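Local coordinates for possible substrate binding protein of ABC transporter system (PDB 3N0X) that probably binds branched-chain amino acids or related ligands in the periplasm and delivers them to an ABC importer, at residues I76-S81 with M293-A298; A84-D89 with E103-D108. All coordinates share one frame; numbering follows the deposited sequence.

Contact 1: I76-S81 with M293-A298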
# COMPACT_ATOMS: atom_id res chain seq x y z
N ILE A 76 -2.52 -22.29 1.32
CA ILE A 76 -1.97 -20.97 1.57
C ILE A 76 -3.15 -20.01 1.57
O ILE A 76 -4.20 -20.31 0.99
CB ILE A 76 -0.90 -20.63 0.49
CG1 ILE A 76 -0.12 -19.36 0.86
CG2 ILE A 76 -1.52 -20.54 -0.89
CD1 ILE A 76 1.26 -19.27 0.18
N ALA A 77 -3.02 -18.91 2.30
CA ALA A 77 -4.08 -17.91 2.34
C ALA A 77 -3.51 -16.55 2.04
O ALA A 77 -2.32 -16.29 2.25
CB ALA A 77 -4.76 -17.90 3.73
N ILE A 78 -4.40 -15.69 1.54
CA ILE A 78 -4.13 -14.28 1.28
C ILE A 78 -5.20 -13.49 1.99
O ILE A 78 -6.36 -13.84 1.90
CB ILE A 78 -4.23 -13.98 -0.25
CG1 ILE A 78 -3.24 -14.83 -1.05
CG2 ILE A 78 -4.01 -12.47 -0.54
CD1 ILE A 78 -3.55 -14.87 -2.58
N GLY A 79 -4.83 -12.45 2.75
CA GLY A 79 -5.82 -11.60 3.40
C GLY A 79 -5.16 -10.51 4.21
O GLY A 79 -3.92 -10.49 4.34
N THR A 80 -5.91 -9.55 4.73
CA THR A 80 -7.32 -9.29 4.47
C THR A 80 -7.45 -7.78 4.35
O THR A 80 -6.43 -7.06 4.37
CB THR A 80 -8.24 -9.89 5.59
OG1 THR A 80 -9.61 -9.64 5.26
CG2 THR A 80 -7.93 -9.32 6.94
N SER A 81 -8.68 -7.28 4.16
CA SER A 81 -8.85 -5.89 3.79
C SER A 81 -8.52 -4.94 4.93
O SER A 81 -7.95 -3.87 4.73
CB SER A 81 -10.27 -5.63 3.29
OG SER A 81 -10.73 -6.67 2.44
N MSE A 293 0.76 -13.51 -8.17
CA MSE A 293 2.06 -13.78 -8.73
C MSE A 293 3.04 -14.34 -7.69
O MSE A 293 3.85 -15.23 -7.99
CB MSE A 293 2.65 -12.53 -9.37
CG MSE A 293 1.93 -12.07 -10.58
SE MSE A 293 1.94 -13.22 -12.11
CE MSE A 293 3.82 -13.18 -12.50
N ALA A 294 2.97 -13.82 -6.47
CA ALA A 294 3.79 -14.35 -5.39
C ALA A 294 3.49 -15.85 -5.15
O ALA A 294 4.40 -16.67 -5.04
CB ALA A 294 3.55 -13.57 -4.11
N VAL A 295 2.21 -16.22 -5.10
CA VAL A 295 1.83 -17.63 -4.84
C VAL A 295 2.31 -18.53 -5.96
O VAL A 295 2.92 -19.57 -5.70
CB VAL A 295 0.29 -17.79 -4.63
CG1 VAL A 295 -0.08 -19.31 -4.58
CG2 VAL A 295 -0.19 -17.06 -3.37
N VAL A 296 2.07 -18.16 -7.22
CA VAL A 296 2.43 -19.02 -8.33
C VAL A 296 3.96 -19.16 -8.41
O VAL A 296 4.47 -20.25 -8.61
CB VAL A 296 1.84 -18.52 -9.64
CG1 VAL A 296 2.46 -19.28 -10.84
CG2 VAL A 296 0.31 -18.66 -9.61
N THR A 297 4.69 -18.06 -8.23
CA THR A 297 6.14 -18.07 -8.30
C THR A 297 6.71 -18.96 -7.16
O THR A 297 7.63 -19.76 -7.41
CB THR A 297 6.66 -16.66 -8.22
OG1 THR A 297 6.09 -15.89 -9.29
CG2 THR A 297 8.18 -16.62 -8.32
N ALA A 298 6.11 -18.86 -5.96
CA ALA A 298 6.56 -19.67 -4.81
C ALA A 298 6.34 -21.15 -5.02
O ALA A 298 7.26 -21.98 -4.78
CB ALA A 298 5.88 -19.23 -3.53
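I76 and V295 bring strand 76-79 and helix 283-302 closest, with 8.2 Å from I76 CA to V295 CA, a spacing bridged by side chains and by no hydrogen bond. Along the strand I76 and I78 both send their CB toward the helix, while A77 between them turns its methyl to the other side of the sheet. The helix answers with a single residue, V295, whose two methyls divide the work. V295 CG1 meets I76 CG2 at 4.1 Å, the two branches pointing at each other tip to tip. CG2 of V295 goes to the far end of I78, touching its CD1 at 4.1 Å as the two side chains cross at a slant. V295 can straddle both isoleucines because CG1 stands anti to its backbone N (chi1 171°) and CG2 anti to the carbonyl carbon. In I76 it is CG1 that takes the anti place (chi1 -170°), which leaves CG2 between N and the carbonyl carbon and facing the valine. All three touching residues are buried. Helix 283-302 thus returns from far along the chain to pack beside helix 18-35 on one face of the parallel core of the six-stranded sheet, consistent with a lobe of a periplasmic binding protein. I7 of neighbouring strand 5-11 also touches V295, L28 of helix 18-35 covers I78, and L65 and Y69 of helix 58-70 cover A77 from the other face.

Contact 2: A84-D89 with E103-D108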
# COMPACT_ATOMS: atom_id res chain seq x y z
N ALA A 84 -6.77 -4.34 11.25
CA ALA A 84 -7.14 -4.93 12.52
C ALA A 84 -7.52 -6.41 12.39
O ALA A 84 -7.09 -7.23 13.22
CB ALA A 84 -8.28 -4.11 13.21
N ALA A 85 -8.24 -6.76 11.34
CA ALA A 85 -8.56 -8.16 11.08
C ALA A 85 -7.27 -8.96 10.75
O ALA A 85 -7.09 -10.07 11.22
CB ALA A 85 -9.61 -8.31 9.93
N ALA A 86 -6.40 -8.41 9.92
CA ALA A 86 -5.17 -9.10 9.55
C ALA A 86 -4.28 -9.36 10.77
O ALA A 86 -3.73 -10.45 10.91
CB ALA A 86 -4.42 -8.30 8.47
N LEU A 87 -4.17 -8.37 11.66
CA LEU A 87 -3.36 -8.54 12.87
C LEU A 87 -3.92 -9.67 13.76
O LEU A 87 -3.16 -10.51 14.29
CB LEU A 87 -3.29 -7.23 13.65
CG LEU A 87 -2.32 -6.21 13.11
CD1 LEU A 87 -2.75 -4.75 13.50
CD2 LEU A 87 -0.85 -6.60 13.57
N ALA A 88 -5.25 -9.75 13.86
CA ALA A 88 -5.89 -10.81 14.61
C ALA A 88 -5.64 -12.18 14.01
O ALA A 88 -5.61 -13.19 14.72
CB ALA A 88 -7.41 -10.59 14.72
N ASP A 89 -5.48 -12.21 12.69
CA ASP A 89 -5.28 -13.46 11.97
C ASP A 89 -3.87 -14.04 12.05
O ASP A 89 -3.69 -15.22 11.78
CB ASP A 89 -5.62 -13.29 10.49
CG ASP A 89 -7.07 -13.05 10.23
OD1 ASP A 89 -7.90 -13.29 11.14
OD2 ASP A 89 -7.37 -12.53 9.12
N GLU A 103 -2.34 -9.01 2.31
CA GLU A 103 -2.73 -8.19 1.16
C GLU A 103 -4.20 -7.90 1.30
O GLU A 103 -5.00 -8.84 1.34
CB GLU A 103 -2.50 -9.00 -0.15
CG GLU A 103 -2.99 -8.30 -1.39
CD GLU A 103 -2.26 -7.01 -1.68
OE1 GLU A 103 -0.99 -7.01 -1.73
OE2 GLU A 103 -2.99 -6.01 -1.92
N PRO A 104 -4.60 -6.62 1.32
CA PRO A 104 -3.83 -5.37 1.21
C PRO A 104 -3.34 -4.71 2.49
O PRO A 104 -2.65 -3.71 2.40
CB PRO A 104 -4.83 -4.41 0.57
CG PRO A 104 -6.13 -4.86 1.12
CD PRO A 104 -6.04 -6.39 1.16
N ALA A 105 -3.69 -5.27 3.65
CA ALA A 105 -3.47 -4.58 4.95
C ALA A 105 -2.07 -4.00 5.09
O ALA A 105 -1.08 -4.73 4.96
CB ALA A 105 -3.77 -5.51 6.10
N VAL A 106 -2.01 -2.72 5.45
CA VAL A 106 -0.77 -1.94 5.49
C VAL A 106 -0.08 -1.82 6.86
O VAL A 106 1.04 -1.36 6.93
CB VAL A 106 -1.01 -0.47 4.98
CG1 VAL A 106 -1.58 -0.47 3.57
CG2 VAL A 106 -1.93 0.30 5.96
N ALA A 107 -0.73 -2.20 7.95
CA ALA A 107 -0.21 -1.89 9.28
C ALA A 107 1.22 -2.35 9.47
O ALA A 107 1.54 -3.51 9.21
CB ALA A 107 -1.09 -2.48 10.36
N ASP A 108 2.09 -1.45 9.92
CA ASP A 108 3.50 -1.79 10.07
C ASP A 108 3.74 -2.97 10.99
O ASP A 108 4.65 -3.78 10.77
CB ASP A 108 4.30 -0.58 10.63
CG ASP A 108 4.66 0.47 9.55
OD1 ASP A 108 4.58 0.17 8.33
OD2 ASP A 108 5.05 1.62 9.93
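A86 and A105 make the tightest apolar touch between helix 83-96 and the loop after strand 100-102: their CB atoms sit 3.7 Å apart, each pointing toward the other segment. With no longer side chain between them, the backbones come near, 6.7 Å from A86 CA to A105 CA. A second apolar touch is made by L87, whose CD1 lies 4.2 Å from A107 CB. The leucine does not leave the helix facing the loop; its end swings nearer, with CD1 near anti (chi2 154°). A105 and A107 both face the helix, whereas V106 between them turns to R124 and S126.

No hydrogen bond joins the two segments themselves, but S83 OG, at the start of the same helix, bonds to A107 N. R121 NH1 reaches the carbonyl oxygens of both A105 and A107, so one guanidinium nitrogen ties two carbonyls two residues apart in the loop. A cis peptide bond precedes P104, bending the chain as it leaves the strand. On the helix, D89 OD2 is taken up by S61 OG of helix 58-70.

The helix of a beta-alpha-beta crossover here packs against the loop leaving the C-terminal end of its second strand. Chemically, small methyls let the backbones come close, and bonds from S83 and R121 help to hold the loop.

Overall arrangement
From the N terminus, the chain enters contact 1 at strand 76-79, an inner strand of the six-stranded sheet, and runs almost at once into helix 83-96. Contact 2 closes first, a short loop of 13 intervening residues that passes through strand 100-102, parallel to 76-79: a beta-alpha-beta crossover. Only after 211 intervening residues does helix 283-302 return to close contact 1, so contact 2 falls wholly within the longer loop. The two centres lie about 14 Å apart and the segments touch, G79 O and E103 N probably sharing a hydrogen bond at 3.0 Å. Helix 283-302 also meets E103 and P104.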